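Local coordinates for protein 6-phospho-alpha-glucosidase (PDB 6VC6) that probably hydrolyses 6-phosphorylated alpha-glucosides, as a family 4 glycosidase that binds NAD and a manganese ion, at residues R178-L183 and E189-V194; L242-F247 and P260-G265. One frame throughout, in Å; residues are numbered along the deposited sequence.

Contact 1: R178-L183 and E189-V194; sequences RSVSRL and EDLDPV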
loop_
_atom_site.group_PDB
_atom_site.type_symbol
_atom_site.label_atom_id
_atom_site.label_comp_id
_atom_site.label_asym_id
_atom_site.label_seq_id
_atom_site.Cartn_x
_atom_site.Cartn_y
_atom_site.Cartn_z
ATOM N N ARG A 178 6.606 -0.897 14.360
ATOM C CA ARG A 178 6.922 0.390 14.973
ATOM C C ARG A 178 6.033 0.651 16.181
ATOM O O ARG A 178 6.500 1.163 17.206
ATOM C CB ARG A 178 6.773 1.513 13.946
ATOM C CG ARG A 178 7.860 1.540 12.885
ATOM C CD ARG A 178 7.574 2.604 11.836
ATOM N NE ARG A 178 8.703 2.798 10.931
ATOM C CZ ARG A 178 9.681 3.677 11.134
ATOM N NH1 ARG A 178 9.670 4.445 12.214
ATOM N NH2 ARG A 178 10.670 3.785 10.257
ATOM N N SER A 179 4.747 0.306 16.079
ATOM C CA SER A 179 3.847 0.461 17.217
ATOM C C SER A 179 4.239 -0.470 18.357
ATOM O O SER A 179 4.138 -0.100 19.532
ATOM C CB SER A 179 2.405 0.201 16.785
ATOM O OG SER A 179 1.967 1.174 15.853
ATOM N N VAL A 180 4.685 -1.684 18.027
ATOM C CA VAL A 180 5.136 -2.620 19.052
ATOM C C VAL A 180 6.385 -2.089 19.745
ATOM O O VAL A 180 6.547 -2.237 20.962
ATOM C CB VAL A 180 5.373 -4.009 18.431
ATOM C CG1 VAL A 180 6.228 -4.872 19.345
ATOM C CG2 VAL A 180 4.044 -4.690 18.134
ATOM N N SER A 181 7.282 -1.453 18.987
ATOM C CA SER A 181 8.493 -0.900 19.582
ATOM C C SER A 181 8.174 0.191 20.595
ATOM O O SER A 181 8.867 0.316 21.611
ATOM C CB SER A 181 9.414 -0.359 18.490
ATOM O OG SER A 181 8.922 0.860 17.962
ATOM N N ARG A 182 7.135 0.989 20.337
ATOM C CA ARG A 182 6.701 1.974 21.321
ATOM C C ARG A 182 6.073 1.294 22.532
ATOM O O ARG A 182 6.261 1.740 23.670
ATOM C CB ARG A 182 5.718 2.954 20.679
ATOM C CG ARG A 182 5.099 3.950 21.645
ATOM C CD ARG A 182 4.475 5.114 20.897
ATOM N NE ARG A 182 3.640 5.940 21.763
ATOM C CZ ARG A 182 3.238 7.171 21.459
ATOM N NH1 ARG A 182 3.597 7.721 20.308
ATOM N NH2 ARG A 182 2.479 7.851 22.307
ATOM N N LEU A 183 5.323 0.215 22.300
ATOM C CA LEU A 183 4.778 -0.586 23.392
ATOM C C LEU A 183 5.878 -1.053 24.335
ATOM O O LEU A 183 5.748 -0.964 25.561
ATOM C CB LEU A 183 4.039 -1.796 22.823
ATOM C CG LEU A 183 2.519 -1.838 22.704
ATOM C CD1 LEU A 183 2.102 -3.288 22.594
ATOM C CD2 LEU A 183 1.847 -1.168 23.887
ATOM N N GLU A 189 13.910 -1.657 14.804
ATOM C CA GLU A 189 14.847 -2.426 13.997
ATOM C C GLU A 189 15.373 -3.664 14.715
ATOM O O GLU A 189 16.094 -4.453 14.095
ATOM C CB GLU A 189 16.018 -1.537 13.573
ATOM C CG GLU A 189 15.700 -0.593 12.427
ATOM C CD GLU A 189 15.762 0.865 12.843
ATOM O OE1 GLU A 189 16.585 1.614 12.275
ATOM O OE2 GLU A 189 14.984 1.263 13.735
ATOM N N ASP A 190 15.036 -3.857 15.990
ATOM C CA ASP A 190 15.479 -5.015 16.755
ATOM C C ASP A 190 14.376 -6.052 16.936
ATOM O O ASP A 190 14.442 -6.863 17.866
ATOM C CB ASP A 190 16.018 -4.572 18.116
ATOM C CG ASP A 190 17.281 -3.742 17.998
ATOM O OD1 ASP A 190 17.437 -2.778 18.777
ATOM O OD2 ASP A 190 18.118 -4.054 17.125
ATOM N N LEU A 191 13.366 -6.040 16.071
ATOM C CA LEU A 191 12.269 -6.997 16.119
ATOM C C LEU A 191 12.301 -7.861 14.866
ATOM O O LEU A 191 12.388 -7.340 13.749
ATOM C CB LEU A 191 10.921 -6.281 16.235
ATOM C CG LEU A 191 10.765 -5.285 17.386
ATOM C CD1 LEU A 191 9.541 -4.406 17.173
ATOM C CD2 LEU A 191 10.680 -6.011 18.720
ATOM N N ASP A 192 12.234 -9.180 15.055
ATOM C CA ASP A 192 12.233 -10.128 13.945
ATOM C C ASP A 192 10.878 -10.815 13.868
ATOM O O ASP A 192 10.605 -11.741 14.649
ATOM C CB ASP A 192 13.349 -11.162 14.111
ATOM C CG ASP A 192 14.731 -10.552 13.988
ATOM O OD1 ASP A 192 15.617 -10.922 14.785
ATOM O OD2 ASP A 192 14.929 -9.700 13.097
ATOM N N PRO A 193 9.998 -10.410 12.958
ATOM C CA PRO A 193 8.654 -10.988 12.906
ATOM C C PRO A 193 8.568 -12.220 12.015
ATOM O O PRO A 193 9.372 -12.433 11.104
ATOM C CB PRO A 193 7.820 -9.842 12.319
ATOM C CG PRO A 193 8.774 -9.147 11.402
ATOM C CD PRO A 193 10.147 -9.275 12.029
ATOM N N VAL A 194 7.565 -13.041 12.312
ATOM C CA VAL A 194 7.115 -14.117 11.434
ATOM C C VAL A 194 5.679 -13.794 11.050
ATOM O O VAL A 194 4.806 -13.692 11.922
ATOM C CB VAL A 194 7.217 -15.495 12.106
ATOM C CG1 VAL A 194 6.767 -16.586 11.146
ATOM C CG2 VAL A 194 8.641 -15.751 12.579
#
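L191 sends a single methyl, CD1, against the side of helix 172-184, where it lies between V180 and S181. The first of these contacts is purely apolar: V180 CG1 and L191 CD1 are 4.0 Å apart, and the two side chains meet at a slant rather than lying along one another. The torsions account for the choice of methyls. V180 holds CG1 anti to its backbone N (chi1 163°), the branch that faces the strand, while in L191 CD1 continues the chain in an extended line (chi2 166°) and so reaches the helix. The same CD1 rests over the helix backbone, 4.1 Å from S181 N, and lies 4.3 Å from S181 CB. The hydroxyl of S181 is turned to its own helix: S181 OG donates to R178 O at 2.6 Å, tilted 25° from the carbonyl plane. R178 O also accepts from R182 N, on the same face of that plane, so two donors grip it, and the S181 hydroxyl is taken up within its own helix. The approach is modest, with a CA-to-CA separation of 8.0 Å between S181 and L191 and 102 Å² buried in all, yet all three touching residues are buried. I220 of helix 217-227 also packs on V180, and L216 on L191, which widens the apolar cluster. The arrangement is alpha/beta packing: the helix that follows strand 166-169, the last parallel strand of the large mixed sheet, leans on strand 191-196, an outermost strand of the small three-stranded antiparallel sheet.

Contact 2: L242-F247 and P260-G265; sequences LDTYGF and PNTYDG. With G6P (6-O-phosphono-alpha-D-glucopyranose), chain F.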
loop_
_atom_site.group_PDB
_atom_site.type_symbol
_atom_site.label_atom_id
_atom_site.label_comp_id
_atom_site.label_asym_id
_atom_site.label_seq_id
_atom_site.Cartn_x
_atom_site.Cartn_y
_atom_site.Cartn_z
ATOM N N LEU A 242 -6.308 6.431 15.331
ATOM C CA LEU A 242 -6.170 6.035 16.729
ATOM C C LEU A 242 -7.215 4.993 17.108
ATOM O O LEU A 242 -6.934 4.076 17.888
ATOM C CB LEU A 242 -6.277 7.261 17.635
ATOM C CG LEU A 242 -5.254 8.371 17.389
ATOM C CD1 LEU A 242 -5.572 9.595 18.233
ATOM C CD2 LEU A 242 -3.848 7.872 17.671
ATOM N N ASP A 243 -8.428 5.118 16.565
ATOM C CA ASP A 243 -9.459 4.119 16.827
ATOM C C ASP A 243 -9.126 2.794 16.151
ATOM O O ASP A 243 -9.377 1.723 16.715
ATOM C CB ASP A 243 -10.821 4.631 16.356
ATOM C CG ASP A 243 -11.141 6.014 16.889
ATOM O OD1 ASP A 243 -11.803 6.790 16.169
ATOM O OD2 ASP A 243 -10.731 6.324 18.027
ATOM N N THR A 244 -8.560 2.848 14.943
ATOM C CA THR A 244 -8.204 1.625 14.232
ATOM C C THR A 244 -7.110 0.863 14.971
ATOM O O THR A 244 -7.190 -0.359 15.139
ATOM C CB THR A 244 -7.762 1.958 12.806
ATOM O OG1 THR A 244 -8.869 2.504 12.076
ATOM C CG2 THR A 244 -7.261 0.709 12.094
ATOM N N TYR A 245 -6.078 1.575 15.430
ATOM C CA TYR A 245 -5.005 0.924 16.175
ATOM C C TYR A 245 -5.477 0.481 17.554
ATOM O O TYR A 245 -5.093 -0.593 18.032
ATOM C CB TYR A 245 -3.806 1.863 16.295
ATOM C CG TYR A 245 -2.826 1.749 15.151
ATOM C CD1 TYR A 245 -1.672 0.986 15.274
ATOM C CD2 TYR A 245 -3.054 2.403 13.948
ATOM C CE1 TYR A 245 -0.774 0.878 14.231
ATOM C CE2 TYR A 245 -2.161 2.301 12.899
ATOM C CZ TYR A 245 -1.023 1.538 13.046
ATOM O OH TYR A 245 -0.131 1.432 12.004
ATOM N N GLY A 246 -6.309 1.294 18.209
ATOM C CA GLY A 246 -6.810 0.925 19.521
ATOM C C GLY A 246 -7.704 -0.296 19.500
ATOM O O GLY A 246 -7.798 -1.019 20.496
ATOM N N PHE A 247 -8.366 -0.551 18.369
ATOM C CA PHE A 247 -9.265 -1.692 18.240
ATOM C C PHE A 247 -8.538 -3.030 18.295
ATOM O O PHE A 247 -9.195 -4.064 18.458
ATOM C CB PHE A 247 -10.054 -1.581 16.935
ATOM C CG PHE A 247 -11.226 -2.515 16.851
ATOM C CD1 PHE A 247 -12.378 -2.270 17.580
ATOM C CD2 PHE A 247 -11.178 -3.635 16.039
ATOM C CE1 PHE A 247 -13.460 -3.128 17.503
ATOM C CE2 PHE A 247 -12.255 -4.496 15.958
ATOM C CZ PHE A 247 -13.397 -4.243 16.690
ATOM N N PRO A 260 -2.629 -9.118 15.083
ATOM C CA PRO A 260 -3.282 -8.912 13.786
ATOM C C PRO A 260 -2.866 -7.636 13.072
ATOM O O PRO A 260 -2.593 -6.600 13.683
ATOM C CB PRO A 260 -4.765 -8.847 14.176
ATOM C CG PRO A 260 -4.745 -8.203 15.528
ATOM C CD PRO A 260 -3.460 -8.640 16.203
ATOM N N ASN A 261 -2.809 -7.735 11.746
ATOM C CA ASN A 261 -2.819 -6.549 10.902
ATOM C C ASN A 261 -4.072 -5.740 11.211
ATOM O O ASN A 261 -5.164 -6.300 11.333
ATOM C CB ASN A 261 -2.784 -6.964 9.428
ATOM C CG ASN A 261 -2.560 -5.795 8.486
ATOM O OD1 ASN A 261 -3.286 -4.801 8.519
ATOM N ND2 ASN A 261 -1.556 -5.920 7.623
ATOM N N THR A 262 -3.916 -4.420 11.353
ATOM C CA THR A 262 -5.044 -3.593 11.775
ATOM C C THR A 262 -6.195 -3.625 10.778
ATOM O O THR A 262 -7.324 -3.282 11.143
ATOM C CB THR A 262 -4.604 -2.145 12.005
ATOM O OG1 THR A 262 -4.255 -1.541 10.753
ATOM C CG2 THR A 262 -3.411 -2.093 12.948
ATOM N N TYR A 263 -5.940 -4.030 9.534
ATOM C CA TYR A 263 -7.014 -4.168 8.560
ATOM C C TYR A 263 -7.870 -5.404 8.800
ATOM O O TYR A 263 -8.935 -5.525 8.184
ATOM C CB TYR A 263 -6.433 -4.200 7.146
ATOM C CG TYR A 263 -6.109 -2.828 6.602
ATOM C CD1 TYR A 263 -7.104 -2.017 6.073
ATOM C CD2 TYR A 263 -4.811 -2.336 6.635
ATOM C CE1 TYR A 263 -6.814 -0.762 5.579
ATOM C CE2 TYR A 263 -4.512 -1.080 6.144
ATOM C CZ TYR A 263 -5.517 -0.298 5.616
ATOM O OH TYR A 263 -5.228 0.954 5.125
ATOM N N ASP A 264 -7.437 -6.316 9.675
ATOM C CA ASP A 264 -8.257 -7.474 10.014
ATOM C C ASP A 264 -9.563 -7.079 10.688
ATOM O O ASP A 264 -10.517 -7.864 10.672
ATOM C CB ASP A 264 -7.489 -8.425 10.934
ATOM C CG ASP A 264 -6.231 -8.972 10.294
ATOM O OD1 ASP A 264 -5.897 -8.553 9.165
ATOM O OD2 ASP A 264 -5.574 -9.824 10.926
ATOM N N GLY A 265 -9.624 -5.883 11.280
ATOM C CA GLY A 265 -10.822 -5.484 12.002
ATOM C C GLY A 265 -12.044 -5.383 11.110
ATOM O O GLY A 265 -13.162 -5.678 11.540
HETATM C C1 G6P F . -2.321 2.155 5.643
HETATM C C2 G6P F . -1.995 1.267 4.434
HETATM C C3 G6P F . -2.081 1.974 3.093
HETATM C C4 G6P F . -3.296 2.873 3.090
HETATM C C5 G6P F . -3.031 3.991 4.080
HETATM C C6 G6P F . -4.273 4.865 4.203
HETATM O O1 G6P F . -1.217 2.136 6.559
HETATM O O2 G6P F . -0.679 0.721 4.590
HETATM O O3 G6P F . -2.172 1.025 2.027
HETATM O O4 G6P F . -3.482 3.416 1.780
HETATM O O5 G6P F . -2.719 3.519 5.397
HETATM O O6 G6P F . -3.877 6.166 4.621
HETATM P P G6P F . -4.910 7.396 4.546
HETATM O O1P G6P F . -4.781 7.859 3.114
HETATM O O2P G6P F . -6.251 6.788 4.888
HETATM O O3P G6P F . -4.397 8.364 5.585
HETATM O O HOH W 1 -8.707 -2.211 13.697
#
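T262 places its methyl over the middle of the Y245 ring, a CH-pi contact in which CG2 stands 4.2 Å from the ring centroid and only 10° off the normal. T262 keeps CG2 anti to its carbonyl carbon, with OG1 between N and C (chi1 69°); that hydroxyl bonds to Q172 OE1. At roughly a right angle to the T262 side chain, T244 brings up its own methyl, CG2, 3.9 Å from T262 CB, while T244 OG1 is bonded back to S240 O. The two backbones are joined through one water, which donates to T244 O at 2.8 Å and to T262 O at 3.1 Å. Further along, F247 CE2 lies obliquely 4.3 Å from G265 CA. Residues N261 to D264 form a type I beta turn leading into helix 264-268, and N261 OD1 caps it as an Asx turn, accepting from Y263 N at 2.9 Å, in the carbonyl plane on a lone pair and nearly straight (171°). This turn carries Y263 into the sugar-phosphate pocket, its ring stacked on H200, a ligand of the manganese ion. The phenol presents its edge to the glucose, with Y263 OH 3.2 Å from G6P C1 and the sugar carbon in the plane of the ring. A leucine in place of Y263 would probably leave H200 without its stacked ring and open a gap beside C1 and C2 of the sugar. R283 and R291, with R93, E109 and N147, bind the same ligand by hydrogen bonds.

How the contacts relate
Contact 1 and contact 2 follow one another along the chain, their centres 16 Å apart, and both involve helix 172-184, which supplies one segment of contact 1 and packs against contact 2. They touch where S179 OG packs 3.2 Å from Y245 CE1; S179 points away from strand 191-196, so the helix turns different sides to the two contacts. At its first residue, Q172, the helix bonds to T262 and joins the pocket of the glucose phosphate, two residues after the metal ligand C170. Contact 2 lies nearer that pocket, since Y263 lines it; the T262 side chain is about 9 Å from the manganese ion and that of Y245 about 10 Å from NAD. Contact 1 is structural packing on the same helix.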